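Local coordinates for putative restriction endonuclease domain-containing protein (PDB 3OT2) that is of uncharacterised function but probably acts as a nuclease, being related to restriction endonucleases of the PD-(D/E)XK superfamily, at residues F66-C71 with V79-V84; P106-E111 with T134-L139. All blocks are in the same frame, centred on the assembly; numbering follows the deposited sequence.

Interaction 1 of 2, residues F66-C71 with V79-V84; sequences FLELRC and VPDISV. With EDO (1,2-ethanediol), chain I.
Phe66 pairs with Ser83 as a hydrogen-bonded antiparallel pair, and Leu67 with Ile82 as the adjoining non-hydrogen-bonded pair, where edge strand 63-67 meets strand 82-86 in the mixed sheet of a PD-(D/E)XK-type fold. Phe66 N donates to Ser83 O at 2.8 Å, and Ser83 N returns a bond to Phe66 O at 3.0 Å. Glu68, in a left-handed backbone conformation (phi 47°, psi 49°), ends the regular pairing, yet its N still reaches Asp81 O at 3.1 Å, from above the carbonyl plane. Beyond it a water donates to both Leu69 O and Pro80 O and accepts from Ser83 OG. Pro80-Asp81 probably supplies the Pro-Asp of the family signature. The side chains of Glu68 and Asp81 lie side by side; Lys35 NZ bridges Glu68 OE1 and Asp81 OD1, tying the two acids together, and Asp81 OD2 is hydrogen-bonded to His42 NE2 and Ile112 N. A 1,2-ethanediol, probably from the crystallisation liquor, gives Glu68 O a weak bond from its O2. Val79 meets the turn with both methyls: CG1 lies against the Glu68 carbonyl group, CG2 against Arg70. The arginine's CG is anti to its backbone N (chi1 176°), and a bend at chi3 precedes the guanidinium, whose NE bridges to Glu20 and NH2 bonds to Ser25 O. Val79 CG2 lies 3.5 Å above one guanidinium face, offset toward the rim, and 3.6 Å from Arg70 NH2.

Interaction 2 of 2, residues P106-E111 with T134-L139; sequences PDWTIE and TQMGWL
Trp108 drives its ring edge into the face of Trp138 in a T-shaped stack, five-membered ring centroids 4.7 Å apart and planes at 84°, with Trp108 CG anti to its backbone N (chi1 179°) and Trp138 CG anti to its carbonyl carbon. NE1 of Trp108 meets CG and CD1 of Trp138, while CZ2 of Trp108 lies 3.5 Å from Trp138 CZ2; Trp138 NE1 hydrogen-bonds to Pro167 O. Ile110 CD1 lies over one face of Trp108, the selenium of Met136 (a selenomethionine) obliquely off the other. An alanine in place of Trp138 would probably leave the edge of Trp108 facing a gap and Pro167 O without its donor. Parallel strands 108-111 and 136-139 set the rings, linked by Thr109 N to Met136 O, Trp138 N to Thr109 O and Glu111 N to Trp138 O. Asp107 and Trp108 both face Val84 in a classic beta bulge, and Asp107 O takes the N atoms of Gln135 and Met136. Gln135 NE2 bonds to Asp107 OD1 from the anti side, 33° out of the carboxylate plane; Arg89 bridges OD2. Helix 119-131 connects the strands as a beta-alpha-beta crossover, packing on Leu139 and Glu111, while strands 82-86 and 146-150 flank the pair.

Overall arrangement
Interaction 1 and interaction 2, about 10 Å apart between centres, are consecutive strips of one sheet, joined where strand 82-86 lies antiparallel to strand 108-112. Probable hydrogen bonds cross this seam from Val84 N to Trp108 O (2.8 Å) and from Ile110 N to Ile82 O (2.9 Å). On the Ser83 side, Ser83 OG packs against Pro106 CG at 3.4 Å. The two contacts also meet at Asp81 and Glu111, which probably belong to the nuclease site of this family: Glu111 OE1 accepts from Asp81 N, consistent with both acids serving the PD-(D/E)XK signature. At the far end of interaction 1, the side chain of Arg70 lies about 4 Å from a bound 1,4-butanediol in a pocket shared with Glu20 and Ser25.

Interaction 1 of 2, residues F66-C71 with V79-V84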
loop_
_atom_site.group_PDB
_atom_site.type_symbol
_atom_site.label_atom_id
_atom_site.label_comp_id
_atom_site.label_asym_id
_atom_site.label_seq_id
_atom_site.Cartn_x
_atom_site.Cartn_y
_atom_site.Cartn_z
ATOM N N PHE A 66 -18.287 2.668 -14.006
ATOM C CA PHE A 66 -19.417 2.034 -13.325
ATOM C C PHE A 66 -19.220 2.033 -11.832
ATOM O O PHE A 66 -18.123 1.759 -11.351
ATOM C CB PHE A 66 -19.587 0.573 -13.788
ATOM C CG PHE A 66 -19.741 0.357 -15.265
ATOM C CD1 PHE A 66 -20.994 0.405 -15.859
ATOM C CD2 PHE A 66 -18.633 0.086 -16.062
ATOM C CE1 PHE A 66 -21.130 0.202 -17.223
ATOM C CE2 PHE A 66 -18.769 -0.100 -17.429
ATOM C CZ PHE A 66 -20.016 -0.052 -18.001
ATOM N N LEU A 67 -20.299 2.310 -11.103
ATOM C CA LEU A 67 -20.344 2.273 -9.652
ATOM C C LEU A 67 -20.619 0.879 -9.183
ATOM O O LEU A 67 -21.598 0.278 -9.640
ATOM C CB LEU A 67 -21.497 3.170 -9.144
ATOM C CG LEU A 67 -21.203 4.634 -8.923
ATOM C CD1 LEU A 67 -22.477 5.421 -8.794
ATOM C CD2 LEU A 67 -20.481 4.829 -7.655
ATOM N N GLU A 68 -19.821 0.375 -8.217
ATOM C CA GLU A 68 -20.098 -0.896 -7.546
ATOM C C GLU A 68 -20.462 -2.059 -8.516
ATOM O O GLU A 68 -21.440 -2.779 -8.287
ATOM C CB GLU A 68 -21.252 -0.700 -6.545
ATOM C CG GLU A 68 -21.037 0.380 -5.494
ATOM C CD GLU A 68 -19.997 0.060 -4.442
ATOM O OE1 GLU A 68 -19.783 -1.141 -4.178
ATOM O OE2 GLU A 68 -19.417 1.006 -3.858
ATOM N N LEU A 69 -19.652 -2.264 -9.563
ATOM C CA LEU A 69 -19.874 -3.333 -10.526
ATOM C C LEU A 69 -19.032 -4.558 -10.140
ATOM O O LEU A 69 -17.847 -4.413 -9.824
ATOM C CB LEU A 69 -19.504 -2.829 -11.941
ATOM C CG LEU A 69 -19.531 -3.834 -13.086
ATOM C CD1 LEU A 69 -20.976 -4.189 -13.486
ATOM C CD2 LEU A 69 -18.758 -3.306 -14.279
ATOM N N ARG A 70 -19.642 -5.760 -10.155
ATOM C CA ARG A 70 -18.921 -6.988 -9.840
ATOM C C ARG A 70 -18.032 -7.406 -11.012
ATOM O O ARG A 70 -18.488 -7.451 -12.153
ATOM C CB ARG A 70 -19.890 -8.113 -9.449
ATOM C CG ARG A 70 -19.210 -9.465 -9.194
ATOM C CD ARG A 70 -20.133 -10.488 -8.524
ATOM N NE ARG A 70 -20.764 -9.956 -7.317
ATOM C CZ ARG A 70 -20.182 -9.909 -6.125
ATOM N NH1 ARG A 70 -18.958 -10.403 -5.953
ATOM N NH2 ARG A 70 -20.813 -9.369 -5.096
ATOM N N CYS A 71 -16.759 -7.675 -10.723
ATOM C CA CYS A 71 -15.769 -8.153 -11.679
ATOM C C CYS A 71 -15.231 -9.476 -11.181
ATOM O O CYS A 71 -14.654 -9.530 -10.092
ATOM C CB CYS A 71 -14.664 -7.120 -11.882
ATOM S SG CYS A 71 -15.246 -5.581 -12.645
ATOM N N VAL A 79 -15.814 -6.263 -6.144
ATOM C CA VAL A 79 -16.697 -5.145 -6.438
ATOM C C VAL A 79 -15.912 -3.850 -6.189
ATOM O O VAL A 79 -16.084 -3.224 -5.138
ATOM C CB VAL A 79 -18.032 -5.196 -5.638
ATOM C CG1 VAL A 79 -19.006 -4.123 -6.131
ATOM C CG2 VAL A 79 -18.686 -6.572 -5.714
ATOM N N PRO A 80 -15.062 -3.409 -7.149
ATOM C CA PRO A 80 -14.333 -2.152 -6.950
ATOM C C PRO A 80 -15.316 -1.005 -6.741
ATOM O O PRO A 80 -16.414 -1.051 -7.304
ATOM C CB PRO A 80 -13.553 -1.983 -8.266
ATOM C CG PRO A 80 -13.405 -3.349 -8.789
ATOM C CD PRO A 80 -14.714 -4.017 -8.450
ATOM N N ASP A 81 -14.938 0.014 -5.946
ATOM C CA ASP A 81 -15.813 1.169 -5.755
ATOM C C ASP A 81 -16.207 1.755 -7.138
ATOM O O ASP A 81 -17.385 2.063 -7.374
ATOM C CB ASP A 81 -15.128 2.230 -4.870
ATOM C CG ASP A 81 -15.039 1.869 -3.396
ATOM O OD1 ASP A 81 -15.839 1.003 -2.935
ATOM O OD2 ASP A 81 -14.205 2.475 -2.692
ATOM N N ILE A 82 -15.214 1.880 -8.051
ATOM C CA ILE A 82 -15.413 2.355 -9.438
ATOM C C ILE A 82 -14.579 1.485 -10.352
ATOM O O ILE A 82 -13.401 1.283 -10.097
ATOM C CB ILE A 82 -15.082 3.852 -9.649
ATOM C CG1 ILE A 82 -15.845 4.753 -8.653
ATOM C CG2 ILE A 82 -15.320 4.299 -11.115
ATOM C CD1 ILE A 82 -15.192 6.066 -8.425
ATOM N N SER A 83 -15.205 0.974 -11.418
ATOM C CA SER A 83 -14.562 0.204 -12.479
ATOM C C SER A 83 -14.718 0.953 -13.786
ATOM O O SER A 83 -15.830 1.347 -14.134
ATOM C CB SER A 83 -15.228 -1.165 -12.594
ATOM O OG SER A 83 -14.732 -1.969 -11.549
ATOM N N VAL A 84 -13.623 1.145 -14.510
ATOM C CA VAL A 84 -13.663 1.850 -15.793
ATOM C C VAL A 84 -13.216 0.872 -16.886
ATOM O O VAL A 84 -12.159 0.241 -16.777
ATOM C CB VAL A 84 -12.840 3.176 -15.806
ATOM C CG1 VAL A 84 -13.166 4.003 -17.045
ATOM C CG2 VAL A 84 -13.090 4.012 -14.545
HETATM C C1 EDO I . -23.579 -5.730 -7.788
HETATM O O1 EDO I . -23.440 -6.867 -8.635
HETATM C C2 EDO I . -22.413 -5.720 -6.822
HETATM O O2 EDO I . -22.590 -4.611 -5.940
HETATM O O HOH W 1 -16.943 -1.842 -9.758
#

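Interaction 2 of 2, residues P106-E111 with T134-L139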
loop_
_atom_site.group_PDB
_atom_site.type_symbol
_atom_site.label_atom_id
_atom_site.label_comp_id
_atom_site.label_asym_id
_atom_site.label_seq_id
_atom_site.Cartn_x
_atom_site.Cartn_y
_atom_site.Cartn_z
ATOM N N PRO A 106 -11.176 -4.597 -14.794
ATOM C CA PRO A 106 -11.400 -3.249 -15.375
ATOM C C PRO A 106 -10.139 -2.712 -16.041
ATOM O O PRO A 106 -9.046 -3.151 -15.711
ATOM C CB PRO A 106 -11.769 -2.374 -14.161
ATOM C CG PRO A 106 -11.968 -3.315 -13.012
ATOM C CD PRO A 106 -11.206 -4.569 -13.319
ATOM N N ASP A 107 -10.264 -1.737 -16.941
ATOM C CA ASP A 107 -9.071 -1.097 -17.503
ATOM C C ASP A 107 -8.469 -0.172 -16.455
ATOM O O ASP A 107 -7.260 0.024 -16.394
ATOM C CB ASP A 107 -9.445 -0.313 -18.773
ATOM C CG ASP A 107 -9.676 -1.257 -19.913
ATOM O OD1 ASP A 107 -8.672 -1.727 -20.497
ATOM O OD2 ASP A 107 -10.855 -1.641 -20.137
ATOM N N TRP A 108 -9.324 0.372 -15.602
ATOM C CA TRP A 108 -8.938 1.300 -14.554
ATOM C C TRP A 108 -9.812 1.040 -13.324
ATOM O O TRP A 108 -11.045 1.106 -13.415
ATOM C CB TRP A 108 -9.075 2.743 -15.089
ATOM C CG TRP A 108 -8.744 3.873 -14.147
ATOM C CD1 TRP A 108 -7.988 3.824 -13.004
ATOM C CD2 TRP A 108 -9.067 5.256 -14.362
ATOM N NE1 TRP A 108 -7.887 5.088 -12.456
ATOM C CE2 TRP A 108 -8.519 5.987 -13.289
ATOM C CE3 TRP A 108 -9.798 5.950 -15.360
ATOM C CZ2 TRP A 108 -8.680 7.381 -13.180
ATOM C CZ3 TRP A 108 -9.940 7.332 -15.254
ATOM C CH2 TRP A 108 -9.407 8.027 -14.169
ATOM N N THR A 109 -9.173 0.677 -12.196
ATOM C CA THR A 109 -9.902 0.411 -10.957
ATOM C C THR A 109 -9.648 1.552 -9.977
ATOM O O THR A 109 -8.515 1.997 -9.830
ATOM C CB THR A 109 -9.583 -0.987 -10.356
ATOM O OG1 THR A 109 -10.392 -1.176 -9.196
ATOM C CG2 THR A 109 -8.117 -1.156 -9.918
ATOM N N ILE A 110 -10.703 2.032 -9.320
ATOM C CA ILE A 110 -10.571 3.097 -8.324
ATOM C C ILE A 110 -11.193 2.620 -7.024
ATOM O O ILE A 110 -12.354 2.225 -7.003
ATOM C CB ILE A 110 -11.172 4.443 -8.795
ATOM C CG1 ILE A 110 -10.495 4.929 -10.103
ATOM C CG2 ILE A 110 -11.083 5.499 -7.687
ATOM C CD1 ILE A 110 -11.308 5.840 -10.889
ATOM N N GLU A 111 -10.389 2.634 -5.949
ATOM C CA GLU A 111 -10.807 2.249 -4.614
ATOM C C GLU A 111 -10.674 3.440 -3.712
ATOM O O GLU A 111 -9.667 4.144 -3.758
ATOM C CB GLU A 111 -9.974 1.071 -4.082
ATOM C CG GLU A 111 -10.087 -0.187 -4.938
ATOM C CD GLU A 111 -11.357 -1.009 -4.768
ATOM O OE1 GLU A 111 -12.357 -0.507 -4.199
ATOM O OE2 GLU A 111 -11.358 -2.164 -5.235
ATOM N N THR A 134 -5.448 -5.059 -15.839
ATOM C CA THR A 134 -5.838 -3.676 -15.537
ATOM C C THR A 134 -4.668 -2.744 -15.883
ATOM O O THR A 134 -3.513 -3.063 -15.604
ATOM C CB THR A 134 -6.301 -3.568 -14.091
ATOM O OG1 THR A 134 -7.468 -4.386 -13.946
ATOM C CG2 THR A 134 -6.629 -2.136 -13.664
ATOM N N GLN A 135 -4.974 -1.610 -16.535
ATOM C CA GLN A 135 -3.952 -0.643 -16.925
ATOM C C GLN A 135 -3.527 0.184 -15.739
ATOM O O GLN A 135 -2.362 0.542 -15.645
ATOM C CB GLN A 135 -4.453 0.306 -18.037
ATOM C CG GLN A 135 -5.070 -0.380 -19.262
ATOM C CD GLN A 135 -5.539 0.628 -20.293
ATOM O OE1 GLN A 135 -4.978 1.732 -20.444
ATOM N NE2 GLN A 135 -6.561 0.248 -21.074
HETATM N N MSE A 136 -4.470 0.566 -14.877
HETATM C CA MSE A 136 -4.145 1.430 -13.742
HETATM C C MSE A 136 -5.067 1.193 -12.569
HETATM O O MSE A 136 -6.262 0.951 -12.736
HETATM C CB MSE A 136 -4.230 2.928 -14.159
HETATM C CG MSE A 136 -3.826 3.891 -13.014
HETATM SE SE MSE A 136 -3.851 5.749 -13.564
HETATM C CE MSE A 136 -2.197 5.796 -14.594
ATOM N N GLY A 137 -4.498 1.327 -11.380
ATOM C CA GLY A 137 -5.240 1.307 -10.134
ATOM C C GLY A 137 -5.034 2.615 -9.402
ATOM O O GLY A 137 -3.935 3.175 -9.424
ATOM N N TRP A 138 -6.106 3.142 -8.803
ATOM C CA TRP A 138 -6.070 4.293 -7.912
ATOM C C TRP A 138 -6.518 3.875 -6.534
ATOM O O TRP A 138 -7.591 3.281 -6.399
ATOM C CB TRP A 138 -7.028 5.420 -8.377
ATOM C CG TRP A 138 -6.511 6.426 -9.370
ATOM C CD1 TRP A 138 -5.391 6.347 -10.144
ATOM C CD2 TRP A 138 -7.182 7.628 -9.750
ATOM N NE1 TRP A 138 -5.282 7.469 -10.932
ATOM C CE2 TRP A 138 -6.368 8.281 -10.700
ATOM C CE3 TRP A 138 -8.374 8.251 -9.326
ATOM C CZ2 TRP A 138 -6.705 9.532 -11.241
ATOM C CZ3 TRP A 138 -8.705 9.490 -9.854
ATOM C CH2 TRP A 138 -7.878 10.116 -10.805
ATOM N N LEU A 139 -5.728 4.201 -5.515
ATOM C CA LEU A 139 -6.129 3.998 -4.128
ATOM C C LEU A 139 -6.218 5.391 -3.528
ATOM O O LEU A 139 -5.193 6.053 -3.333
ATOM C CB LEU A 139 -5.193 3.060 -3.329
ATOM C CG LEU A 139 -5.505 2.936 -1.819
ATOM C CD1 LEU A 139 -6.958 2.599 -1.567
ATOM C CD2 LEU A 139 -4.617 1.916 -1.166
#